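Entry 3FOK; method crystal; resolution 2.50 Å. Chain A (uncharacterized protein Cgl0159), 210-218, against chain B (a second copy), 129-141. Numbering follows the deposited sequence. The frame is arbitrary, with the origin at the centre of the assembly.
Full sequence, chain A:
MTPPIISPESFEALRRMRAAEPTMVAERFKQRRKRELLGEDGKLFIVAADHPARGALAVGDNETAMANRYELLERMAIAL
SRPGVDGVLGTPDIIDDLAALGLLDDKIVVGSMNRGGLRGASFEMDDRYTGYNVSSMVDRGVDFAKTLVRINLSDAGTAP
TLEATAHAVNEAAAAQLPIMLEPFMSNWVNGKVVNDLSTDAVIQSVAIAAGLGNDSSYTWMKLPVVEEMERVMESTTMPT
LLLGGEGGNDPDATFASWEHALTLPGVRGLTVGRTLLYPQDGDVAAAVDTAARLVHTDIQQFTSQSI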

ATOM      1  N   ALA A 210      12.993  20.632   7.370  1.00 16.15           N
ATOM      2  CA  ALA A 210      14.002  20.973   6.376  1.00 14.70           C
ATOM      3  C   ALA A 210      14.613  19.733   5.734  1.00 14.97           C
ATOM      4  O   ALA A 210      15.007  19.763   4.567  1.00 17.19           O
ATOM      5  N   GLY A 211      14.691  18.644   6.496  1.00 14.31           N
ATOM      6  CA  GLY A 211      15.278  17.422   5.975  1.00 13.46           C
ATOM      7  C   GLY A 211      14.347  16.530   5.167  1.00 12.66           C
ATOM      8  O   GLY A 211      14.762  15.466   4.707  1.00 12.38           O
ATOM      9  N   LEU A 212      13.098  16.951   4.991  1.00 10.10           N
ATOM     10  CA  LEU A 212      12.120  16.161   4.242  1.00 10.85           C
ATOM     11  C   LEU A 212      12.205  16.436   2.744  1.00 10.68           C
ATOM     12  O   LEU A 212      12.169  17.584   2.307  1.00 10.20           O
ATOM     13  N   GLY A 213      12.300  15.373   1.955  1.00 11.14           N
ATOM     14  CA  GLY A 213      12.396  15.529   0.514  1.00 12.66           C
ATOM     15  C   GLY A 213      13.760  15.087   0.019  1.00 14.16           C
ATOM     16  O   GLY A 213      14.704  15.007   0.801  1.00 16.06           O
ATOM     17  N   ASN A 214      13.871  14.802  -1.275  1.00 15.43           N
ATOM     18  CA  ASN A 214      15.136  14.359  -1.849  1.00 16.53           C
ATOM     19  C   ASN A 214      15.854  15.507  -2.539  1.00 17.36           C
ATOM     20  O   ASN A 214      16.875  15.319  -3.198  1.00 17.09           O
ATOM     21  N   ASP A 215      15.304  16.701  -2.370  1.00 18.24           N
ATOM     22  CA  ASP A 215      15.847  17.919  -2.952  1.00 19.48           C
ATOM     23  C   ASP A 215      15.165  19.046  -2.184  1.00 21.49           C
ATOM     24  O   ASP A 215      13.967  19.262  -2.334  1.00 21.93           O
ATOM     25  N   SER A 216      15.907  19.753  -1.344  1.00 23.42           N
ATOM     26  CA  SER A 216      15.299  20.845  -0.601  1.00 26.43           C
ATOM     27  C   SER A 216      15.806  22.191  -1.078  1.00 26.28           C
ATOM     28  O   SER A 216      16.322  22.983  -0.296  1.00 29.77           O
ATOM     29  N   SER A 217      15.660  22.438  -2.375  1.00 24.26           N
ATOM     30  CA  SER A 217      16.102  23.690  -2.968  1.00 23.64           C
ATOM     31  C   SER A 217      14.909  24.565  -3.330  1.00 22.55           C
ATOM     32  O   SER A 217      15.073  25.689  -3.789  1.00 23.75           O
ATOM     33  N   TYR A 218      13.709  24.040  -3.122  1.00 20.52           N
ATOM     34  CA  TYR A 218      12.493  24.781  -3.418  1.00 18.82           C
ATOM     35  C   TYR A 218      11.584  24.853  -2.209  1.00 19.18           C
ATOM     36  O   TYR A 218      10.418  25.233  -2.328  1.00 19.80           O
TER
ATOM     37  N   TYR B 129      11.712   6.178   4.875  1.00 14.67           N
ATOM     38  CA  TYR B 129      12.586   6.872   3.933  1.00 13.38           C
ATOM     39  C   TYR B 129      12.017   8.227   3.554  1.00 12.83           C
ATOM     40  O   TYR B 129      11.123   8.348   2.715  1.00 13.81           O
ATOM     41  N   THR B 130      12.582   9.248   4.188  1.00 13.82           N
ATOM     42  CA  THR B 130      12.155  10.633   4.039  1.00 12.40           C
ATOM     43  C   THR B 130      13.131  11.605   3.378  1.00 12.28           C
ATOM     44  O   THR B 130      12.784  12.769   3.157  1.00 13.74           O
ATOM     45  N   GLY B 131      14.343  11.155   3.069  1.00 11.50           N
ATOM     46  CA  GLY B 131      15.307  12.056   2.461  1.00 13.20           C
ATOM     47  C   GLY B 131      15.669  11.742   1.025  1.00 15.52           C
ATOM     48  O   GLY B 131      14.808  11.688   0.150  1.00 17.35           O
ATOM     49  N   TYR B 132      16.960  11.556   0.781  1.00 16.25           N
ATOM     50  CA  TYR B 132      17.458  11.230  -0.548  1.00 15.20           C
ATOM     51  C   TYR B 132      16.959   9.866  -1.001  1.00 14.36           C
ATOM     52  O   TYR B 132      16.752   8.967  -0.191  1.00 16.59           O
ATOM     53  N   ASN B 133      16.745   9.727  -2.303  1.00 14.79           N
ATOM     54  CA  ASN B 133      16.377   8.444  -2.879  1.00 12.35           C
ATOM     55  C   ASN B 133      17.364   8.284  -4.026  1.00 11.91           C
ATOM     56  O   ASN B 133      17.981   9.262  -4.453  1.00 11.10           O
ATOM     57  N   VAL B 134      17.547   7.061  -4.504  1.00 11.96           N
ATOM     58  CA  VAL B 134      18.508   6.825  -5.572  1.00 12.96           C
ATOM     59  C   VAL B 134      18.308   7.720  -6.792  1.00 15.82           C
ATOM     60  O   VAL B 134      19.275   8.240  -7.359  1.00 16.55           O
ATOM     61  N   SER B 135      17.055   7.907  -7.187  1.00 17.38           N
ATOM     62  CA  SER B 135      16.739   8.738  -8.338  1.00 18.54           C
ATOM     63  C   SER B 135      17.377  10.124  -8.260  1.00 20.50           C
ATOM     64  O   SER B 135      18.072  10.546  -9.188  1.00 21.40           O
ATOM     65  N   SER B 136      17.150  10.829  -7.154  1.00 20.35           N
ATOM     66  CA  SER B 136      17.696  12.174  -6.994  1.00 20.86           C
ATOM     67  C   SER B 136      19.210  12.185  -6.811  1.00 20.54           C
ATOM     68  O   SER B 136      19.877  13.150  -7.182  1.00 19.40           O
HETATM   69  N   MSE B 137      19.757  11.120  -6.234  1.00 21.12           N
HETATM   70  CA  MSE B 137      21.198  11.052  -6.026  1.00 21.89           C
HETATM   71  C   MSE B 137      21.900  10.859  -7.365  1.00 21.16           C
HETATM   72  O   MSE B 137      22.891  11.525  -7.656  1.00 19.19           O
ATOM     73  N   VAL B 138      21.374   9.954  -8.182  1.00 21.16           N
ATOM     74  CA  VAL B 138      21.948   9.707  -9.495  1.00 21.67           C
ATOM     75  C   VAL B 138      21.880  10.990 -10.323  1.00 22.43           C
ATOM     76  O   VAL B 138      22.860  11.382 -10.958  1.00 23.04           O
ATOM     77  N   ASP B 139      20.725  11.644 -10.299  1.00 23.21           N
ATOM     78  CA  ASP B 139      20.528  12.876 -11.049  1.00 25.23           C
ATOM     79  C   ASP B 139      21.436  14.011 -10.595  1.00 25.53           C
ATOM     80  O   ASP B 139      21.977  14.751 -11.413  1.00 26.53           O
ATOM     81  N   ARG B 140      21.598  14.142  -9.287  1.00 25.74           N
ATOM     82  CA  ARG B 140      22.407  15.207  -8.707  1.00 24.35           C
ATOM     83  C   ARG B 140      23.901  14.922  -8.753  1.00 24.04           C
ATOM     84  O   ARG B 140      24.719  15.846  -8.783  1.00 24.05           O
ATOM     85  N   GLY B 141      24.256  13.643  -8.740  1.00 22.82           N
ATOM     86  CA  GLY B 141      25.656  13.276  -8.772  1.00 20.67           C
ATOM     87  C   GLY B 141      26.250  12.972  -7.409  1.00 20.34           C
ATOM     88  O   GLY B 141      27.469  13.025  -7.255  1.00 21.05           O
TER

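This is a small, largely polar contact, in which an irregular loop of chain A lies against a loop and the short helix that follows it in chain B, pinned by one backbone hydrogen bond and one salt bridge. At the glycine-rich end, Gly A213 N donates to Thr B130 O (2.9 Å, nearly straight). Its backbone angles would jam a CB against the preceding carbonyl, so glycine suits Gly A213. Leu A212 starts away from chain B, but its m,t rotamer brings CD2 back to 3.8 Å from Thr B130 CB, a small apolar patch. Water 1 links the loops, donating to Gly A211 O (2.6 Å) and lying 2.6 Å from Thr B130 OG1.

Asn A214, in the p rotamer, is the most covered residue. Its CB rests 3.2 Å from Ser B136 OG, and its OD1 accepts a weak bond from Asn B133 ND2 (3.2 Å). Asparagine suits its place before the helix: Asn B133 OD1 caps it by accepting from Ser B136 N (2.9 Å), leaving ND2 for chain A.

Arg B140 points toward chain A, long enough to reach Asp A215, whose t rotamer presents the carboxylate. NH1 of Arg B140 lies 2.8 Å from Asp A215 OD2 in the salt bridge. Ser A217 OG donates to Asp A215 OD1 (2.8 Å), helping hold that carboxylate.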

ATOM      1  CB  ALA A 210      15.100  21.818   7.019  1.00 14.73           C
ATOM      2  CB  LEU A 212      10.700  16.465   4.736  1.00  9.30           C
ATOM      3  CG  LEU A 212      10.389  16.164   6.204  1.00 10.83           C
ATOM      4  CD1 LEU A 212       8.976  16.617   6.540  1.00  9.08           C
ATOM      5  CD2 LEU A 212      10.549  14.671   6.463  1.00  9.77           C
ATOM      6  CB  ASN A 214      14.892  13.223  -2.847  1.00 17.70           C
ATOM      7  CG  ASN A 214      14.083  13.662  -4.057  1.00 18.19           C
ATOM      8  OD1 ASN A 214      13.829  12.871  -4.964  1.00 18.08           O
ATOM      9  ND2 ASN A 214      13.681  14.923  -4.081  1.00 18.97           N
ATOM     10  CB  ASP A 215      15.465  18.001  -4.431  1.00 20.30           C
ATOM     11  CG  ASP A 215      15.991  19.256  -5.113  1.00 22.11           C
ATOM     12  OD1 ASP A 215      16.389  20.205  -4.404  1.00 22.18           O
ATOM     13  OD2 ASP A 215      16.000  19.292  -6.363  1.00 21.51           O
ATOM     14  CB  SER A 216      15.552  20.675   0.901  1.00 30.75           C
ATOM     15  OG  SER A 216      14.322  20.458   1.603  1.00 33.06           O
ATOM     16  CB  SER A 217      16.947  23.424  -4.218  1.00 25.27           C
ATOM     17  OG  SER A 217      16.179  22.828  -5.251  1.00 25.62           O
ATOM     18  CB  TYR A 218      11.720  24.131  -4.568  1.00 18.70           C
ATOM     19  CG  TYR A 218      12.227  24.531  -5.922  1.00 18.58           C
ATOM     20  CD1 TYR A 218      13.331  23.899  -6.487  1.00 18.87           C
ATOM     21  CD2 TYR A 218      11.644  25.595  -6.614  1.00 18.72           C
ATOM     22  CE1 TYR A 218      13.852  24.318  -7.709  1.00 19.70           C
ATOM     23  CE2 TYR A 218      12.153  26.026  -7.832  1.00 19.52           C
ATOM     24  CZ  TYR A 218      13.261  25.384  -8.373  1.00 20.84           C
ATOM     25  OH  TYR A 218      13.786  25.822  -9.563  1.00 19.66           O
TER
ATOM     26  CB  TYR B 129      12.824   5.982   2.711  1.00 10.24           C
ATOM     27  CG  TYR B 129      13.827   4.898   3.033  1.00 11.37           C
ATOM     28  CD1 TYR B 129      15.111   4.926   2.484  1.00  9.44           C
ATOM     29  CD2 TYR B 129      13.530   3.900   3.966  1.00  9.79           C
ATOM     30  CE1 TYR B 129      16.074   3.994   2.863  1.00 10.15           C
ATOM     31  CE2 TYR B 129      14.486   2.969   4.351  1.00  9.74           C
ATOM     32  CZ  TYR B 129      15.753   3.020   3.796  1.00 11.86           C
ATOM     33  OH  TYR B 129      16.697   2.097   4.180  1.00 15.30           O
ATOM     34  CB  THR B 130      11.818  11.210   5.425  1.00 12.65           C
ATOM     35  OG1 THR B 130      12.986  11.143   6.254  1.00 11.73           O
ATOM     36  CG2 THR B 130      10.709  10.405   6.087  1.00 10.60           C
ATOM     37  CB  TYR B 132      18.991  11.170  -0.548  1.00 15.46           C
ATOM     38  CG  TYR B 132      19.717  12.474  -0.793  1.00 15.76           C
ATOM     39  CD1 TYR B 132      19.674  13.096  -2.043  1.00 15.55           C
ATOM     40  CD2 TYR B 132      20.486  13.063   0.212  1.00 15.71           C
ATOM     41  CE1 TYR B 132      20.385  14.268  -2.287  1.00 16.26           C
ATOM     42  CE2 TYR B 132      21.199  14.233  -0.019  1.00 16.72           C
ATOM     43  CZ  TYR B 132      21.146  14.830  -1.269  1.00 18.13           C
ATOM     44  OH  TYR B 132      21.860  15.985  -1.497  1.00 18.77           O
ATOM     45  CB  ASN B 133      14.913   8.388  -3.360  1.00 13.56           C
ATOM     46  CG  ASN B 133      14.546   9.505  -4.320  1.00 15.87           C
ATOM     47  OD1 ASN B 133      15.406  10.115  -4.958  1.00 17.93           O
ATOM     48  ND2 ASN B 133      13.247   9.765  -4.439  1.00 14.15           N
ATOM     49  CB  VAL B 134      18.487   5.354  -6.002  1.00 12.50           C
ATOM     50  CG1 VAL B 134      19.383   5.147  -7.213  1.00  9.74           C
ATOM     51  CG2 VAL B 134      18.955   4.483  -4.844  1.00 11.25           C
ATOM     52  CB  SER B 135      15.226   8.884  -8.469  1.00 19.38           C
ATOM     53  OG  SER B 135      14.893   9.933  -9.361  1.00 20.77           O
ATOM     54  CB  SER B 136      17.039  12.882  -5.807  1.00 21.36           C
ATOM     55  OG  SER B 136      17.489  12.352  -4.568  1.00 24.80           O
HETATM   56  CB  MSE B 137      21.543   9.911  -5.073  1.00 24.34           C
HETATM   57  CG  MSE B 137      20.956  10.097  -3.684  1.00 29.16           C
HETATM   58 SE   MSE B 137      21.696   8.906  -2.356  1.00 35.69          SE
HETATM   59  CE  MSE B 137      22.888  10.132  -1.539  1.00 36.71           C
ATOM     60  CB  VAL B 138      21.192   8.587 -10.235  1.00 20.61           C
ATOM     61  CG1 VAL B 138      21.626   8.542 -11.690  1.00 18.51           C
ATOM     62  CG2 VAL B 138      21.463   7.253  -9.564  1.00 18.39           C
ATOM     63  CB  ASP B 139      19.079  13.340 -10.926  1.00 27.52           C
ATOM     64  CG  ASP B 139      18.873  14.744 -11.474  1.00 32.10           C
ATOM     65  OD1 ASP B 139      18.962  14.926 -12.708  1.00 34.46           O
ATOM     66  OD2 ASP B 139      18.638  15.671 -10.668  1.00 35.30           O
ATOM     67  CB  ARG B 140      21.989  15.429  -7.258  1.00 24.68           C
ATOM     68  CG  ARG B 140      22.048  16.864  -6.816  1.00 25.67           C
ATOM     69  CD  ARG B 140      20.924  17.657  -7.432  1.00 25.04           C
ATOM     70  NE  ARG B 140      20.460  18.677  -6.503  1.00 26.34           N
ATOM     71  CZ  ARG B 140      19.321  19.348  -6.632  1.00 27.96           C
ATOM     72  NH1 ARG B 140      18.517  19.113  -7.662  1.00 27.57           N
ATOM     73  NH2 ARG B 140      18.976  20.240  -5.713  1.00 29.31           N
TER
HETATM   74  O   HOH W   1      14.509  13.290   6.195  1.00  6.83           O